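Side-chain contact in pyridoxine 4-oxidase (Mesorhizobium loti, PDB 4HA6), which probably oxidises the 4-hydroxymethyl group of pyridoxine with the help of a bound FAD, as a member of the GMC oxidoreductase family: residues 58-63 against 252-257. Residues are numbered along the deposited sequence; the frame is centred on the assembly and turned at random.
With FAD (flavin-adenine dinucleotide), chain B.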
# COMPACT_ATOMS: atom_id res chain seq x y z
N TRP A 58 -8.98 10.28 4.71
CA TRP A 58 -8.29 11.56 4.51
C TRP A 58 -8.68 12.22 3.18
O TRP A 58 -8.84 13.44 3.10
CB TRP A 58 -6.77 11.39 4.57
CG TRP A 58 -6.22 11.05 5.94
CD1 TRP A 58 -6.07 9.80 6.48
CD2 TRP A 58 -5.72 11.97 6.93
NE1 TRP A 58 -5.52 9.89 7.75
CE2 TRP A 58 -5.30 11.21 8.05
CE3 TRP A 58 -5.58 13.37 6.98
CZ2 TRP A 58 -4.77 11.80 9.20
CZ3 TRP A 58 -5.05 13.95 8.12
CH2 TRP A 58 -4.65 13.17 9.22
N ASP A 59 -8.81 11.39 2.14
CA ASP A 59 -9.24 11.86 0.82
C ASP A 59 -8.36 12.99 0.23
O ASP A 59 -8.84 14.09 -0.01
CB ASP A 59 -10.71 12.29 0.87
CG ASP A 59 -11.32 12.45 -0.51
OD1 ASP A 59 -10.88 11.74 -1.44
OD2 ASP A 59 -12.24 13.27 -0.66
N TYR A 60 -7.08 12.71 0.02
CA TYR A 60 -6.15 13.68 -0.56
C TYR A 60 -6.44 13.85 -2.05
O TYR A 60 -6.98 12.95 -2.68
CB TYR A 60 -4.70 13.21 -0.42
CG TYR A 60 -4.26 12.95 0.99
CD1 TYR A 60 -3.77 13.98 1.78
CD2 TYR A 60 -4.33 11.66 1.53
CE1 TYR A 60 -3.36 13.75 3.09
CE2 TYR A 60 -3.91 11.42 2.83
CZ TYR A 60 -3.43 12.47 3.61
OH TYR A 60 -3.02 12.25 4.91
N ARG A 61 -6.05 14.99 -2.60
CA ARG A 61 -6.24 15.25 -4.02
C ARG A 61 -4.87 15.56 -4.64
O ARG A 61 -4.17 16.47 -4.18
CB ARG A 61 -7.21 16.41 -4.20
CG ARG A 61 -7.61 16.67 -5.64
CD ARG A 61 -8.28 18.01 -5.77
NE ARG A 61 -8.29 18.49 -7.16
CZ ARG A 61 -7.28 19.14 -7.73
NH1 ARG A 61 -6.15 19.38 -7.05
NH2 ARG A 61 -7.38 19.54 -9.00
N THR A 62 -4.45 14.80 -5.65
CA THR A 62 -3.14 15.08 -6.26
C THR A 62 -3.22 16.29 -7.18
O THR A 62 -4.32 16.68 -7.60
CB THR A 62 -2.64 13.93 -7.12
OG1 THR A 62 -3.21 14.04 -8.42
CG2 THR A 62 -3.00 12.55 -6.50
N GLU A 63 -2.07 16.88 -7.50
CA GLU A 63 -2.01 17.84 -8.62
C GLU A 63 -2.54 17.20 -9.91
O GLU A 63 -2.55 15.98 -10.05
CB GLU A 63 -0.58 18.29 -8.85
CG GLU A 63 0.05 19.03 -7.65
CD GLU A 63 -0.75 20.27 -7.25
OE1 GLU A 63 -1.48 20.21 -6.23
OE2 GLU A 63 -0.64 21.28 -7.97
N GLY A 252 2.58 7.02 7.73
CA GLY A 252 2.32 6.64 6.34
C GLY A 252 2.99 7.51 5.27
O GLY A 252 3.63 8.52 5.58
N ALA A 253 2.84 7.12 4.01
CA ALA A 253 3.59 7.71 2.90
C ALA A 253 3.42 9.23 2.73
O ALA A 253 4.30 9.90 2.21
CB ALA A 253 3.26 6.99 1.59
N LEU A 254 2.30 9.76 3.19
CA LEU A 254 2.06 11.19 3.05
C LEU A 254 2.31 11.91 4.35
O LEU A 254 2.98 12.96 4.40
CB LEU A 254 0.61 11.41 2.61
CG LEU A 254 0.38 10.92 1.19
CD1 LEU A 254 -1.08 10.61 0.98
CD2 LEU A 254 0.84 11.97 0.22
N GLU A 255 1.79 11.34 5.42
CA GLU A 255 1.80 12.06 6.68
C GLU A 255 3.12 11.99 7.44
O GLU A 255 3.45 12.89 8.22
CB GLU A 255 0.61 11.63 7.54
CG GLU A 255 -0.73 12.08 6.96
CD GLU A 255 -0.89 13.60 6.90
OE1 GLU A 255 -0.14 14.34 7.59
OE2 GLU A 255 -1.78 14.08 6.16
N SER A 256 3.91 10.94 7.21
CA SER A 256 5.23 10.95 7.83
C SER A 256 6.13 12.08 7.28
O SER A 256 6.66 12.87 8.07
CB SER A 256 5.90 9.57 7.79
OG SER A 256 5.26 8.70 8.70
N PRO A 257 6.28 12.18 5.93
CA PRO A 257 7.09 13.32 5.46
C PRO A 257 6.49 14.67 5.86
O PRO A 257 7.24 15.61 6.16
CB PRO A 257 7.10 13.15 3.94
CG PRO A 257 5.93 12.28 3.61
CD PRO A 257 5.79 11.36 4.81
PA FAD B . -1.42 3.73 7.24
O1A FAD B . -1.94 2.31 7.46
O2A FAD B . -2.13 4.61 6.25
O5B FAD B . -1.42 4.45 8.69
C5B FAD B . -1.23 5.85 8.90
C4B FAD B . -1.94 6.16 10.21
O4B FAD B . -1.36 7.28 10.88
C3B FAD B . -3.40 6.50 9.96
O3B FAD B . -4.16 5.76 10.94
C2B FAD B . -3.50 8.00 10.20
O2B FAD B . -4.79 8.38 10.70
C1B FAD B . -2.38 8.25 11.21
N9A FAD B . -1.75 9.60 11.14
C8A FAD B . -1.39 10.27 10.03
N7A FAD B . -0.82 11.46 10.36
C5A FAD B . -0.81 11.57 11.71
C6A FAD B . -0.35 12.57 12.71
N6A FAD B . 0.24 13.74 12.31
N1A FAD B . -0.53 12.28 14.03
C2A FAD B . -1.10 11.12 14.43
N3A FAD B . -1.53 10.18 13.57
C4A FAD B . -1.42 10.33 12.22
N1 FAD B . -2.54 -3.00 0.32
C2 FAD B . -2.50 -4.33 0.09
O2 FAD B . -1.42 -4.93 0.28
N3 FAD B . -3.57 -5.02 -0.35
C4 FAD B . -4.76 -4.44 -0.58
O4 FAD B . -5.74 -5.09 -1.01
C4X FAD B . -4.88 -2.98 -0.36
N5 FAD B . -6.03 -2.31 -0.58
C5X FAD B . -6.12 -0.98 -0.34
C6 FAD B . -7.32 -0.30 -0.56
C7 FAD B . -7.41 1.07 -0.31
C7M FAD B . -8.72 1.78 -0.56
C8 FAD B . -6.23 1.81 0.20
C8M FAD B . -6.33 3.29 0.46
C9 FAD B . -5.03 1.14 0.43
C9A FAD B . -4.94 -0.23 0.17
N10 FAD B . -3.73 -0.91 0.39
C10 FAD B . -3.67 -2.29 0.13
C1' FAD B . -2.55 -0.19 0.87
C2' FAD B . -2.25 -0.45 2.34
O2' FAD B . -3.46 -0.37 3.11
C3' FAD B . -1.25 0.61 2.79
O3' FAD B . -0.14 0.61 1.88
C4' FAD B . -0.76 0.35 4.21
O4' FAD B . -1.91 0.31 5.07
C5' FAD B . 0.23 1.43 4.66
O5' FAD B . 0.30 1.39 6.09
P FAD B . 1.15 2.51 6.87
O1P FAD B . 1.41 2.06 8.30
O2P FAD B . 2.31 2.95 6.00
O3P FAD B . 0.13 3.75 6.87
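Tyr60 (chi1 -58°) and Glu255 (chi1 -68°) both hold CG anti to the carbonyl carbon, and a bend at chi2 of Glu255 brings its carboxylate to the tyrosine hydroxyl. Tyr60 OH donates a short hydrogen bond of 2.5 Å to Glu255 OE2. The acceptor uses its anti lone pair and lies at the edge of the phenol ring, in its plane. Ring and carboxylate planes are 32° apart. Leu254 CD1 lies over one face of the same ring, toward the rim, 3.7 Å from the centroid of the Tyr60 ring, a CH-pi contact. The hydroxyl sits over the indole of Trp58: Tyr60 OH is 3.2 Å above its plane, and Glu255 OE2 is over the same face, both toward the rim. A phenylalanine in place of Tyr60 would probably leave Glu255 OE2 without this donor and its carboxylate freer to turn. Trp58 and Glu255 also reach the adenosine of FAD. Trp58 NE1 makes a weak hydrogen bond of 3.4 Å to ribose O2B of FAD. Glu255 CB packs 3.2 Å from N7A of the FAD adenine. The contact thus joins strand 60-61 and the loop residue Trp58 to helix 252-262, which follows strand 246-249 of the parallel Rossmann-type sheet. Strand 60-61 pairs antiparallel with strand 74-75, and Trp75 there and Ile384 of strand 383-385 touch both Tyr60 and Leu254.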